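Local coordinates for uncharacterized protein (Streptococcus mutans, PDB 3L7Y) that binds a magnesium ion and is probably a phosphatase of the haloacid dehalogenase-like hydrolase family, at residues V37-T42 and D245-F250; F74-S79 and L96-E101; N255-L260 and K274-A279; Y265-A270 and A280-K285. One frame throughout, in Å; residues are numbered along the deposited sequence.

Interaction 1: V37-T42 and D245-F250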
loop_
_atom_site.group_PDB
_atom_site.type_symbol
_atom_site.label_atom_id
_atom_site.label_comp_id
_atom_site.label_asym_id
_atom_site.label_seq_id
_atom_site.Cartn_x
_atom_site.Cartn_y
_atom_site.Cartn_z
ATOM N N VAL A 37 -14.781 3.977 -17.546
ATOM C CA VAL A 37 -14.189 3.838 -16.215
ATOM C C VAL A 37 -15.191 4.181 -15.110
ATOM O O VAL A 37 -15.801 5.252 -15.141
ATOM C CB VAL A 37 -12.933 4.737 -16.078
ATOM C CG1 VAL A 37 -12.373 4.676 -14.663
ATOM C CG2 VAL A 37 -11.871 4.317 -17.085
ATOM N N LYS A 38 -15.348 3.274 -14.140
ATOM C CA LYS A 38 -16.252 3.478 -13.002
ATOM C C LYS A 38 -15.531 3.537 -11.650
ATOM O O LYS A 38 -16.052 4.075 -10.673
ATOM C CB LYS A 38 -17.349 2.413 -13.001
ATOM C CG LYS A 38 -18.232 2.515 -14.248
ATOM C CD LYS A 38 -19.348 1.488 -14.295
ATOM C CE LYS A 38 -20.033 1.520 -15.668
ATOM N NZ LYS A 38 -21.306 0.749 -15.688
ATOM N N VAL A 39 -14.335 2.973 -11.587
ATOM C CA VAL A 39 -13.501 3.134 -10.404
ATOM C C VAL A 39 -12.077 3.448 -10.820
ATOM O O VAL A 39 -11.567 2.897 -11.803
ATOM C CB VAL A 39 -13.635 1.952 -9.383
ATOM C CG1 VAL A 39 -14.401 0.782 -9.975
ATOM C CG2 VAL A 39 -12.282 1.550 -8.793
ATOM N N ILE A 40 -11.480 4.404 -10.117
ATOM C CA ILE A 40 -10.111 4.822 -10.359
ATOM C C ILE A 40 -9.338 4.566 -9.070
ATOM O O ILE A 40 -9.708 5.068 -8.009
ATOM C CB ILE A 40 -10.034 6.315 -10.689
ATOM C CG1 ILE A 40 -10.837 6.645 -11.957
ATOM C CG2 ILE A 40 -8.568 6.772 -10.834
ATOM C CD1 ILE A 40 -10.812 8.113 -12.313
ATOM N N ALA A 41 -8.269 3.789 -9.163
ATOM C CA ALA A 41 -7.504 3.396 -7.986
ATOM C C ALA A 41 -6.073 3.816 -8.169
ATOM O O ALA A 41 -5.482 3.567 -9.207
ATOM C CB ALA A 41 -7.584 1.873 -7.785
ATOM N N THR A 42 -5.498 4.458 -7.169
ATOM C CA THR A 42 -4.109 4.853 -7.308
ATOM C C THR A 42 -3.234 4.524 -6.115
ATOM O O THR A 42 -3.611 4.720 -4.950
ATOM C CB THR A 42 -3.975 6.348 -7.578
ATOM O OG1 THR A 42 -2.609 6.650 -7.878
ATOM C CG2 THR A 42 -4.402 7.141 -6.353
ATOM N N ASP A 245 -13.111 -4.480 -16.184
ATOM C CA ASP A 245 -13.163 -3.709 -17.422
ATOM C C ASP A 245 -13.432 -2.231 -17.157
ATOM O O ASP A 245 -13.158 -1.381 -18.011
ATOM C CB ASP A 245 -14.204 -4.277 -18.389
ATOM C CG ASP A 245 -13.768 -5.592 -19.012
ATOM O OD1 ASP A 245 -12.554 -5.907 -19.001
ATOM O OD2 ASP A 245 -14.651 -6.316 -19.513
ATOM N N HIS A 246 -13.965 -1.930 -15.973
ATOM C CA HIS A 246 -14.266 -0.554 -15.581
ATOM C C HIS A 246 -13.194 0.014 -14.660
ATOM O O HIS A 246 -13.310 1.142 -14.167
ATOM C CB HIS A 246 -15.605 -0.494 -14.839
ATOM C CG HIS A 246 -16.661 -1.378 -15.425
ATOM N ND1 HIS A 246 -17.136 -2.500 -14.779
ATOM C CD2 HIS A 246 -17.333 -1.306 -16.599
ATOM C CE1 HIS A 246 -18.060 -3.077 -15.526
ATOM N NE2 HIS A 246 -18.198 -2.372 -16.635
ATOM N N LEU A 247 -12.169 -0.777 -14.393
ATOM C CA LEU A 247 -11.122 -0.350 -13.469
ATOM C C LEU A 247 -9.973 0.376 -14.173
ATOM O O LEU A 247 -9.401 -0.127 -15.142
ATOM C CB LEU A 247 -10.612 -1.543 -12.644
ATOM C CG LEU A 247 -9.539 -1.214 -11.605
ATOM C CD1 LEU A 247 -10.046 -0.164 -10.611
ATOM C CD2 LEU A 247 -9.105 -2.462 -10.859
ATOM N N MET A 248 -9.673 1.581 -13.707
ATOM C CA MET A 248 -8.445 2.264 -14.071
ATOM C C MET A 248 -7.580 2.323 -12.812
ATOM O O MET A 248 -8.085 2.650 -11.741
ATOM C CB MET A 248 -8.748 3.676 -14.582
ATOM C CG MET A 248 -7.524 4.573 -14.748
ATOM S SD MET A 248 -7.978 6.291 -15.128
ATOM C CE MET A 248 -8.395 6.113 -16.863
ATOM N N ALA A 249 -6.293 2.005 -12.941
ATOM C CA ALA A 249 -5.403 1.896 -11.787
ATOM C C ALA A 249 -3.981 2.342 -12.106
ATOM O O ALA A 249 -3.483 2.087 -13.204
ATOM C CB ALA A 249 -5.396 0.467 -11.271
ATOM N N PHE A 250 -3.339 3.001 -11.139
ATOM C CA PHE A 250 -1.977 3.524 -11.277
ATOM C C PHE A 250 -1.037 2.937 -10.225
ATOM O O PHE A 250 -1.417 2.823 -9.081
ATOM C CB PHE A 250 -1.976 5.046 -11.093
ATOM C CG PHE A 250 -2.861 5.780 -12.067
ATOM C CD1 PHE A 250 -4.208 5.946 -11.798
ATOM C CD2 PHE A 250 -2.333 6.302 -13.240
ATOM C CE1 PHE A 250 -5.033 6.617 -12.673
ATOM C CE2 PHE A 250 -3.146 6.986 -14.139
ATOM C CZ PHE A 250 -4.501 7.138 -13.860
#
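The carbonyl oxygen of His246 is gripped by two successive amides of the other segment: Lys38 N, 2.9 Å from His246 O, lies in the carbonyl plane on a lone pair, while Val39 N adds a weaker bond to the same oxygen. From there the strands 39-42 and 247-250 run parallel, their directions 14° apart. Met248 N donates to Val39 O, Ala41 N to Met248 O at 2.8 Å, and Phe250 N to Ala41 O. Side chains alternate between two faces. On one, Leu247 sends CD1 to within 3.4 Å of Val39 CG2, a tight contact; Val39 and Ala41 meet Leu233 of helix 229-239, while Ala249 lies against Ala263. On the other, Ile40 lies beside Phe250, with CG2 in the plane of the ring at its edge, 4.0 Å from CE1; Met248 and Phe250 also meet helix 291-301. Thr42 OG1, swung opposite its own backbone N (chi1 -172°), lies 3.6 Å from Phe250 CB. Where the strands begin, the extended Lys38 chain lays CD over one face of the His246 imidazole, toward its rim, a suitable place for a long aliphatic stem whose amine can reach outward; ND1 of that ring is bonded to Thr243 N. Helices on both faces of central parallel strands mark the Rossmann-like core of the haloacid dehalogenase fold, whose magnesium ligands Asp43 and Asp252 closely follow these two strands.

Interaction 2: F74-S79 and L96-E101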
loop_
_atom_site.group_PDB
_atom_site.type_symbol
_atom_site.label_atom_id
_atom_site.label_comp_id
_atom_site.label_asym_id
_atom_site.label_seq_id
_atom_site.Cartn_x
_atom_site.Cartn_y
_atom_site.Cartn_z
ATOM N N PHE A 74 -13.349 6.864 -6.437
ATOM C CA PHE A 74 -11.914 7.099 -6.326
ATOM C C PHE A 74 -11.334 6.362 -5.129
ATOM O O PHE A 74 -11.791 6.537 -3.997
ATOM C CB PHE A 74 -11.575 8.597 -6.260
ATOM C CG PHE A 74 -10.096 8.886 -6.356
ATOM C CD1 PHE A 74 -9.482 9.061 -7.590
ATOM C CD2 PHE A 74 -9.312 8.956 -5.205
ATOM C CE1 PHE A 74 -8.116 9.312 -7.669
ATOM C CE2 PHE A 74 -7.944 9.212 -5.279
ATOM C CZ PHE A 74 -7.345 9.383 -6.513
ATOM N N VAL A 75 -10.329 5.539 -5.399
ATOM C CA VAL A 75 -9.756 4.644 -4.398
ATOM C C VAL A 75 -8.268 4.917 -4.198
ATOM O O VAL A 75 -7.486 4.892 -5.143
ATOM C CB VAL A 75 -9.952 3.165 -4.816
ATOM C CG1 VAL A 75 -9.311 2.220 -3.814
ATOM C CG2 VAL A 75 -11.441 2.846 -5.009
ATOM N N VAL A 76 -7.885 5.193 -2.958
ATOM C CA VAL A 76 -6.489 5.304 -2.589
ATOM C C VAL A 76 -5.998 3.912 -2.153
ATOM O O VAL A 76 -6.542 3.340 -1.218
ATOM C CB VAL A 76 -6.336 6.329 -1.445
ATOM C CG1 VAL A 76 -4.916 6.378 -0.931
ATOM C CG2 VAL A 76 -6.795 7.705 -1.912
ATOM N N ALA A 77 -5.006 3.355 -2.852
ATOM C CA ALA A 77 -4.550 1.983 -2.590
ATOM C C ALA A 77 -3.060 1.937 -2.256
ATOM O O ALA A 77 -2.216 2.066 -3.140
ATOM C CB ALA A 77 -4.863 1.072 -3.784
ATOM N N SER A 78 -2.738 1.739 -0.978
ATOM C CA SER A 78 -1.366 1.923 -0.522
ATOM C C SER A 78 -0.957 0.882 0.532
ATOM O O SER A 78 -1.802 0.309 1.220
ATOM C CB SER A 78 -1.204 3.352 0.028
ATOM O OG SER A 78 0.079 3.578 0.600
ATOM N N SER A 79 0.340 0.646 0.667
ATOM C CA SER A 79 0.817 -0.167 1.772
ATOM C C SER A 79 0.686 0.563 3.118
ATOM O O SER A 79 0.600 -0.080 4.163
ATOM C CB SER A 79 2.265 -0.578 1.550
ATOM O OG SER A 79 3.129 0.523 1.726
ATOM N N LEU A 96 -13.849 9.444 0.018
ATOM C CA LEU A 96 -13.046 8.519 -0.774
ATOM C C LEU A 96 -13.060 7.121 -0.174
ATOM O O LEU A 96 -13.533 6.923 0.932
ATOM C CB LEU A 96 -11.604 9.023 -0.907
ATOM C CG LEU A 96 -11.350 10.505 -1.182
ATOM C CD1 LEU A 96 -9.876 10.791 -1.009
ATOM C CD2 LEU A 96 -11.832 10.925 -2.588
ATOM N N THR A 97 -12.553 6.151 -0.924
ATOM C CA THR A 97 -12.333 4.821 -0.385
ATOM C C THR A 97 -10.836 4.608 -0.255
ATOM O O THR A 97 -10.067 4.999 -1.137
ATOM C CB THR A 97 -12.920 3.734 -1.288
ATOM O OG1 THR A 97 -14.339 3.889 -1.359
ATOM C CG2 THR A 97 -12.572 2.330 -0.740
ATOM N N PHE A 98 -10.430 3.988 0.844
ATOM C CA PHE A 98 -9.023 3.776 1.138
ATOM C C PHE A 98 -8.726 2.294 1.275
ATOM O O PHE A 98 -9.420 1.580 1.998
ATOM C CB PHE A 98 -8.668 4.449 2.467
ATOM C CG PHE A 98 -8.612 5.952 2.408
ATOM C CD1 PHE A 98 -7.432 6.596 2.112
ATOM C CD2 PHE A 98 -9.725 6.712 2.686
ATOM C CE1 PHE A 98 -7.360 7.974 2.080
ATOM C CE2 PHE A 98 -9.663 8.090 2.653
ATOM C CZ PHE A 98 -8.474 8.722 2.349
ATOM N N VAL A 99 -7.698 1.832 0.577
ATOM C CA VAL A 99 -7.163 0.491 0.801
ATOM C C VAL A 99 -5.784 0.684 1.419
ATOM O O VAL A 99 -4.860 1.169 0.743
ATOM C CB VAL A 99 -7.046 -0.309 -0.526
ATOM C CG1 VAL A 99 -6.383 -1.682 -0.286
ATOM C CG2 VAL A 99 -8.418 -0.481 -1.162
ATOM N N GLY A 100 -5.651 0.354 2.707
ATOM C CA GLY A 100 -4.369 0.464 3.380
ATOM C C GLY A 100 -3.762 -0.893 3.698
ATOM O O GLY A 100 -4.433 -1.909 3.575
ATOM N N GLU A 101 -2.501 -0.908 4.128
ATOM C CA GLU A 101 -1.820 -2.150 4.519
ATOM C C GLU A 101 -1.683 -3.124 3.338
ATOM O O GLU A 101 -1.489 -4.330 3.524
ATOM C CB GLU A 101 -2.533 -2.825 5.694
ATOM C CG GLU A 101 -2.984 -1.882 6.818
ATOM C CD GLU A 101 -1.848 -1.313 7.653
ATOM O OE1 GLU A 101 -0.717 -1.819 7.570
ATOM O OE2 GLU A 101 -2.099 -0.346 8.405
#
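Strands 74-77 and 97-100 run parallel, their directions 18° apart, and are stitched by four backbone bonds whose donors come alternately from the two segments: Thr97 N to Phe74 O, Val76 N to Thr97 O, Val99 N to Val76 O at 2.6 Å, and Ser78 N to Val99 O. Beta-branched residues suit such extended chain, and they fill much of it. On one face Val75 and Thr97 lie side by side, Val75 CG2 being 4.1 Å from Thr97 CB, while Val75 CG1 reaches the next residue on that face, Val99, at CG2 (3.9 Å). Ala77 keeps this side low beside Val99, and helix 229-239 packs over it through Leu236. Thr97 turns its hydroxyl to Ser108 OG. The two strands and helix 82-86 between them form a beta-alpha-beta unit of the Rossmann-like core. On the opposite face Val76 and Phe98 point the same way, and the ring brings CD1 to 3.7 Å from Val76 CB and CE1 to 4.0 Å from Val76 CG2. The chi1 of -73° puts Phe98 CG opposite its own carbonyl carbon, so the ring runs along the valine; Tyr82 meets it edge-to-face. Further back, Phe74 CD2 and Leu96 CD2 touch at 4.1 Å. Beyond the strand ends, Ser78 lies near the magnesium ligands Asp43 and Asp45, its OG bonded to Asn80 N, and the carboxylate of Glu101 forms a salt bridge with Lys184.

Interaction 3: N255-L260 and K274-A279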
loop_
_atom_site.group_PDB
_atom_site.type_symbol
_atom_site.label_atom_id
_atom_site.label_comp_id
_atom_site.label_asym_id
_atom_site.label_seq_id
_atom_site.Cartn_x
_atom_site.Cartn_y
_atom_site.Cartn_z
ATOM N N ASN A 255 4.392 -4.122 -5.122
ATOM C CA ASN A 255 3.119 -4.330 -4.444
ATOM C C ASN A 255 1.910 -3.770 -5.226
ATOM O O ASN A 255 0.765 -3.874 -4.764
ATOM C CB ASN A 255 3.154 -3.741 -3.020
ATOM C CG ASN A 255 3.442 -2.243 -3.003
ATOM O OD1 ASN A 255 3.980 -1.695 -3.958
ATOM N ND2 ASN A 255 3.093 -1.581 -1.898
ATOM N N ASP A 256 2.166 -3.189 -6.401
ATOM C CA ASP A 256 1.099 -2.733 -7.294
ATOM C C ASP A 256 0.809 -3.728 -8.423
ATOM O O ASP A 256 -0.097 -3.510 -9.230
ATOM C CB ASP A 256 1.464 -1.390 -7.944
ATOM C CG ASP A 256 1.566 -0.260 -6.952
ATOM O OD1 ASP A 256 0.694 -0.162 -6.059
ATOM O OD2 ASP A 256 2.517 0.539 -7.069
ATOM N N ILE A 257 1.583 -4.803 -8.514
ATOM C CA ILE A 257 1.504 -5.655 -9.707
ATOM C C ILE A 257 0.185 -6.421 -9.853
ATOM O O ILE A 257 -0.347 -6.517 -10.964
ATOM C CB ILE A 257 2.713 -6.606 -9.839
ATOM C CG1 ILE A 257 3.975 -5.841 -10.232
ATOM C CG2 ILE A 257 2.462 -7.666 -10.904
ATOM C CD1 ILE A 257 5.262 -6.703 -10.113
ATOM N N GLU A 258 -0.350 -6.978 -8.765
ATOM C CA GLU A 258 -1.646 -7.667 -8.877
ATOM C C GLU A 258 -2.751 -6.667 -9.259
ATOM O O GLU A 258 -3.679 -6.983 -10.012
ATOM C CB GLU A 258 -2.015 -8.400 -7.577
ATOM C CG GLU A 258 -0.978 -9.445 -7.119
ATOM C CD GLU A 258 0.158 -8.853 -6.292
ATOM O OE1 GLU A 258 0.204 -7.615 -6.117
ATOM O OE2 GLU A 258 1.014 -9.629 -5.810
ATOM N N MET A 259 -2.657 -5.455 -8.730
ATOM C CA MET A 259 -3.664 -4.441 -9.041
ATOM C C MET A 259 -3.611 -4.046 -10.507
ATOM O O MET A 259 -4.644 -3.899 -11.155
ATOM C CB MET A 259 -3.459 -3.192 -8.182
ATOM C CG MET A 259 -4.357 -2.006 -8.572
ATOM S SD MET A 259 -4.261 -0.659 -7.358
ATOM C CE MET A 259 -2.680 0.081 -7.771
ATOM N N LEU A 260 -2.396 -3.837 -11.008
ATOM C CA LEU A 260 -2.179 -3.464 -12.392
ATOM C C LEU A 260 -2.647 -4.561 -13.354
ATOM O O LEU A 260 -3.346 -4.282 -14.338
ATOM C CB LEU A 260 -0.699 -3.147 -12.615
ATOM C CG LEU A 260 -0.216 -1.692 -12.704
ATOM C CD1 LEU A 260 -1.292 -0.664 -12.340
ATOM C CD2 LEU A 260 1.085 -1.490 -11.907
ATOM N N LYS A 274 11.110 -1.640 -14.758
ATOM C CA LYS A 274 10.687 -2.460 -15.887
ATOM C C LYS A 274 9.622 -3.493 -15.553
ATOM O O LYS A 274 8.658 -3.660 -16.300
ATOM C CB LYS A 274 11.898 -3.155 -16.521
ATOM C CG LYS A 274 13.069 -2.223 -16.779
ATOM C CD LYS A 274 12.611 -0.897 -17.377
ATOM C CE LYS A 274 12.366 -1.001 -18.873
ATOM N NZ LYS A 274 13.642 -1.100 -19.651
ATOM N N ASN A 275 9.802 -4.209 -14.450
ATOM C CA ASN A 275 8.872 -5.282 -14.109
ATOM C C ASN A 275 7.458 -4.787 -13.808
ATOM O O ASN A 275 6.479 -5.486 -14.080
ATOM C CB ASN A 275 9.407 -6.126 -12.942
ATOM C CG ASN A 275 9.665 -5.303 -11.688
ATOM O OD1 ASN A 275 9.075 -5.552 -10.640
ATOM N ND2 ASN A 275 10.552 -4.325 -11.794
ATOM N N VAL A 276 7.349 -3.585 -13.240
ATOM C CA VAL A 276 6.040 -2.999 -12.954
ATOM C C VAL A 276 5.423 -2.462 -14.255
ATOM O O VAL A 276 4.219 -2.538 -14.471
ATOM C CB VAL A 276 6.136 -1.875 -11.898
ATOM C CG1 VAL A 276 4.783 -1.205 -11.701
ATOM C CG2 VAL A 276 6.656 -2.434 -10.544
ATOM N N LYS A 277 6.254 -1.912 -15.123
ATOM C CA LYS A 277 5.775 -1.543 -16.449
ATOM C C LYS A 277 5.267 -2.770 -17.200
ATOM O O LYS A 277 4.276 -2.695 -17.923
ATOM C CB LYS A 277 6.869 -0.815 -17.228
ATOM C CG LYS A 277 7.153 0.584 -16.677
ATOM C CD LYS A 277 8.211 1.310 -17.475
ATOM C CE LYS A 277 8.376 2.707 -16.948
ATOM N NZ LYS A 277 9.252 3.511 -17.826
ATOM N N ALA A 278 5.931 -3.905 -17.022
ATOM C CA ALA A 278 5.502 -5.128 -17.697
ATOM C C ALA A 278 4.077 -5.525 -17.338
ATOM O O ALA A 278 3.394 -6.154 -18.147
ATOM C CB ALA A 278 6.468 -6.292 -17.400
ATOM N N ALA A 279 3.635 -5.155 -16.130
ATOM C CA ALA A 279 2.307 -5.510 -15.640
ATOM C C ALA A 279 1.216 -4.542 -16.106
ATOM O O ALA A 279 0.028 -4.823 -15.945
ATOM C CB ALA A 279 2.309 -5.596 -14.101
#
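Leu260 faces Ala279 and Val276 where two short helices, 257-262 and 274-279, pack beside each other in the Rossmann-like core of this haloacid dehalogenase-like protein. Its CB lies 4.2 Å from Ala279 CB and 3.8 Å from Ala279 O, a close approach made possible by the short alanine side chain. Beyond CG the two branches part. CD2 meets Val276 CG1 at 3.7 Å, the two side chains crossing at about a right angle, whereas CD1 turns to the strand behind, against the backbone of Ala249 and Phe250. One turn earlier Ile257 offers a second set of branches to the same helix: CG2 rests 3.8 Å from Ala279 CB, CG1 approaches Val276 CG2, and CD1 carries on toward the exposed Asn275. Ala279 thus sits between Ile257 and Leu260, and the contact is wholly one of van der Waals packing, as suits branched aliphatic residues. The neighbouring Asp256 faces elsewhere, forming a salt bridge with Lys229 and accepting bonds at OD2 from the backbone N atoms of Asp252 and Gly253, so this helix start lies close to a magnesium ligand. At the outer end, Ile257 CD1 stands 4.0 Å from Asn275 OD1.

Interaction 4: Y265-A270 and A280-K285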
loop_
_atom_site.group_PDB
_atom_site.type_symbol
_atom_site.label_atom_id
_atom_site.label_comp_id
_atom_site.label_asym_id
_atom_site.label_seq_id
_atom_site.Cartn_x
_atom_site.Cartn_y
_atom_site.Cartn_z
ATOM N N TYR A 265 -7.690 -0.777 -17.456
ATOM C CA TYR A 265 -6.974 0.487 -17.703
ATOM C C TYR A 265 -5.839 0.722 -16.695
ATOM O O TYR A 265 -5.897 1.609 -15.816
ATOM C CB TYR A 265 -7.943 1.667 -17.811
ATOM C CG TYR A 265 -9.051 1.390 -18.801
ATOM C CD1 TYR A 265 -8.820 1.461 -20.179
ATOM C CD2 TYR A 265 -10.313 1.006 -18.369
ATOM C CE1 TYR A 265 -9.836 1.182 -21.099
ATOM C CE2 TYR A 265 -11.324 0.716 -19.277
ATOM C CZ TYR A 265 -11.083 0.811 -20.634
ATOM O OH TYR A 265 -12.096 0.527 -21.519
ATOM N N SER A 266 -4.796 -0.089 -16.849
ATOM C CA SER A 266 -3.688 -0.135 -15.905
ATOM C C SER A 266 -2.533 0.729 -16.386
ATOM O O SER A 266 -2.044 0.580 -17.532
ATOM C CB SER A 266 -3.229 -1.577 -15.721
ATOM O OG SER A 266 -3.187 -2.236 -16.973
ATOM N N TYR A 267 -2.111 1.636 -15.506
ATOM C CA TYR A 267 -1.083 2.623 -15.821
ATOM C C TYR A 267 0.139 2.447 -14.926
ATOM O O TYR A 267 0.023 2.578 -13.712
ATOM C CB TYR A 267 -1.638 4.051 -15.646
ATOM C CG TYR A 267 -2.613 4.465 -16.724
ATOM C CD1 TYR A 267 -2.178 5.149 -17.858
ATOM C CD2 TYR A 267 -3.953 4.134 -16.631
ATOM C CE1 TYR A 267 -3.078 5.517 -18.869
ATOM C CE2 TYR A 267 -4.855 4.493 -17.624
ATOM C CZ TYR A 267 -4.411 5.181 -18.741
ATOM O OH TYR A 267 -5.310 5.532 -19.721
ATOM N N ALA A 268 1.298 2.149 -15.519
ATOM C CA ALA A 268 2.563 2.261 -14.798
ATOM C C ALA A 268 3.108 3.668 -14.960
ATOM O O ALA A 268 3.104 4.214 -16.061
ATOM C CB ALA A 268 3.581 1.244 -15.318
ATOM N N MET A 269 3.579 4.259 -13.868
ATOM C CA MET A 269 4.187 5.579 -13.929
ATOM C C MET A 269 5.473 5.514 -14.750
ATOM O O MET A 269 6.156 4.488 -14.761
ATOM C CB MET A 269 4.475 6.105 -12.517
ATOM C CG MET A 269 3.268 6.079 -11.585
ATOM S SD MET A 269 1.873 7.017 -12.256
ATOM C CE MET A 269 2.536 8.689 -12.262
ATOM N N ALA A 270 5.792 6.599 -15.452
ATOM C CA ALA A 270 7.042 6.667 -16.213
ATOM C C ALA A 270 8.256 6.309 -15.353
ATOM O O ALA A 270 9.256 5.809 -15.876
ATOM C CB ALA A 270 7.230 8.050 -16.837
ATOM N N ALA A 280 1.614 -3.398 -16.654
ATOM C CA ALA A 280 0.646 -2.376 -17.087
ATOM C C ALA A 280 0.378 -2.404 -18.589
ATOM O O ALA A 280 1.228 -2.797 -19.365
ATOM C CB ALA A 280 1.117 -0.975 -16.685
ATOM N N ASN A 281 -0.798 -1.926 -18.981
ATOM C CA ASN A 281 -1.153 -1.780 -20.387
ATOM C C ASN A 281 -0.758 -0.417 -20.956
ATOM O O ASN A 281 -0.486 -0.288 -22.144
ATOM C CB ASN A 281 -2.662 -1.990 -20.566
ATOM C CG ASN A 281 -3.085 -3.431 -20.322
ATOM O OD1 ASN A 281 -4.253 -3.713 -20.033
ATOM N ND2 ASN A 281 -2.137 -4.355 -20.450
ATOM N N TYR A 282 -0.741 0.599 -20.105
ATOM C CA TYR A 282 -0.427 1.957 -20.526
ATOM C C TYR A 282 0.675 2.544 -19.645
ATOM O O TYR A 282 0.873 2.104 -18.510
ATOM C CB TYR A 282 -1.669 2.850 -20.421
ATOM C CG TYR A 282 -2.911 2.372 -21.163
ATOM C CD1 TYR A 282 -3.784 1.460 -20.579
ATOM C CD2 TYR A 282 -3.225 2.854 -22.425
ATOM C CE1 TYR A 282 -4.925 1.024 -21.243
ATOM C CE2 TYR A 282 -4.369 2.427 -23.092
ATOM C CZ TYR A 282 -5.216 1.513 -22.486
ATOM O OH TYR A 282 -6.356 1.068 -23.122
ATOM N N GLN A 283 1.386 3.542 -20.160
ATOM C CA GLN A 283 2.381 4.258 -19.361
ATOM C C GLN A 283 1.930 5.704 -19.137
ATOM O O GLN A 283 1.455 6.371 -20.066
ATOM C CB GLN A 283 3.765 4.184 -20.016
ATOM C CG GLN A 283 4.876 4.918 -19.294
ATOM C CD GLN A 283 6.258 4.506 -19.787
ATOM O OE1 GLN A 283 7.274 4.914 -19.238
ATOM N NE2 GLN A 283 6.291 3.687 -20.824
ATOM N N ALA A 284 2.029 6.169 -17.891
ATOM C CA ALA A 284 1.735 7.561 -17.563
ATOM C C ALA A 284 3.028 8.377 -17.528
ATOM O O ALA A 284 4.121 7.813 -17.559
ATOM C CB ALA A 284 1.021 7.641 -16.212
ATOM N N LYS A 285 2.914 9.697 -17.440
ATOM C CA LYS A 285 4.085 10.497 -17.083
ATOM C C LYS A 285 4.553 10.132 -15.685
ATOM O O LYS A 285 3.964 9.275 -15.043
ATOM C CB LYS A 285 3.805 11.995 -17.177
ATOM C CG LYS A 285 4.111 12.541 -18.547
ATOM C CD LYS A 285 2.948 12.361 -19.480
ATOM C CE LYS A 285 2.293 13.701 -19.730
ATOM N NZ LYS A 285 2.444 14.534 -18.520
#
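Tyr282, Ser266 and Tyr267 bury the most surface in this contact. Tyr282 sets its CB over one face of the Tyr267 ring, 3.4 Å from CE1, and its own ring runs on nearly parallel to that of Tyr267: the planes are 21° apart, but with centroids separated by 5.0 Å the rings are too far displaced for a full stack. A chi1 of -55°, with CG opposite the carbonyl carbon, carries the Tyr282 ring back along the neighbouring strand, where CD1 is close to Ser266 O, in the ring plane, and OH lies at the edge of the Tyr265 ring. A flat, broad side chain suits this outermost strand, since it can spread over its neighbour while staying largely exposed. Strands 265-268 and 282-283, with helix 274-279 between them, make a beta-alpha-beta unit that ends the Rossmann-like sheet. Their parallel pairing begins at Ser266, whose O accepts Tyr282 N at 2.9 Å and, weakly, Asn281 N; the small hydroxyl OG receives Asn281 N as well, at 3.1 Å, so one amide is held by two oxygens of the same serine. Ala268 N then donates to Tyr282 O, and Ala284 N to Ala268 O. Away from the tyrosines, Ala268 CB and Ala280 CB meet at 3.6 Å, a fit that two methyl groups permit. On the tyrosine side the bent Met269 chain places SD 4.1 Å from Ala284 CB, with its side chain also touching the magnesium ligand Asp252. Gln283 leans over Ala270, its OE1 taking a bond from Lys277 NZ.

From the N terminus, strand 39-42 waits some two hundred residues for its partner in interaction 1, which closes the widest loop. Interaction 2 is nested inside that loop and closes a short one; the two meet because strands 39-42 and 73-77 are neighbours, with Val75 N close to Ile40 O. Interactions 3 and 4 come after interaction 1 has closed, and they cross, their segments alternating along the chain. Interaction 4 pairs strand 265-268, the neighbour of 247-251, with the end strand 282-283, while interaction 3 pairs the helices that follow strands 247-251 and 265-268. Lys277 joins these last two by reaching Gln283 and Ala270.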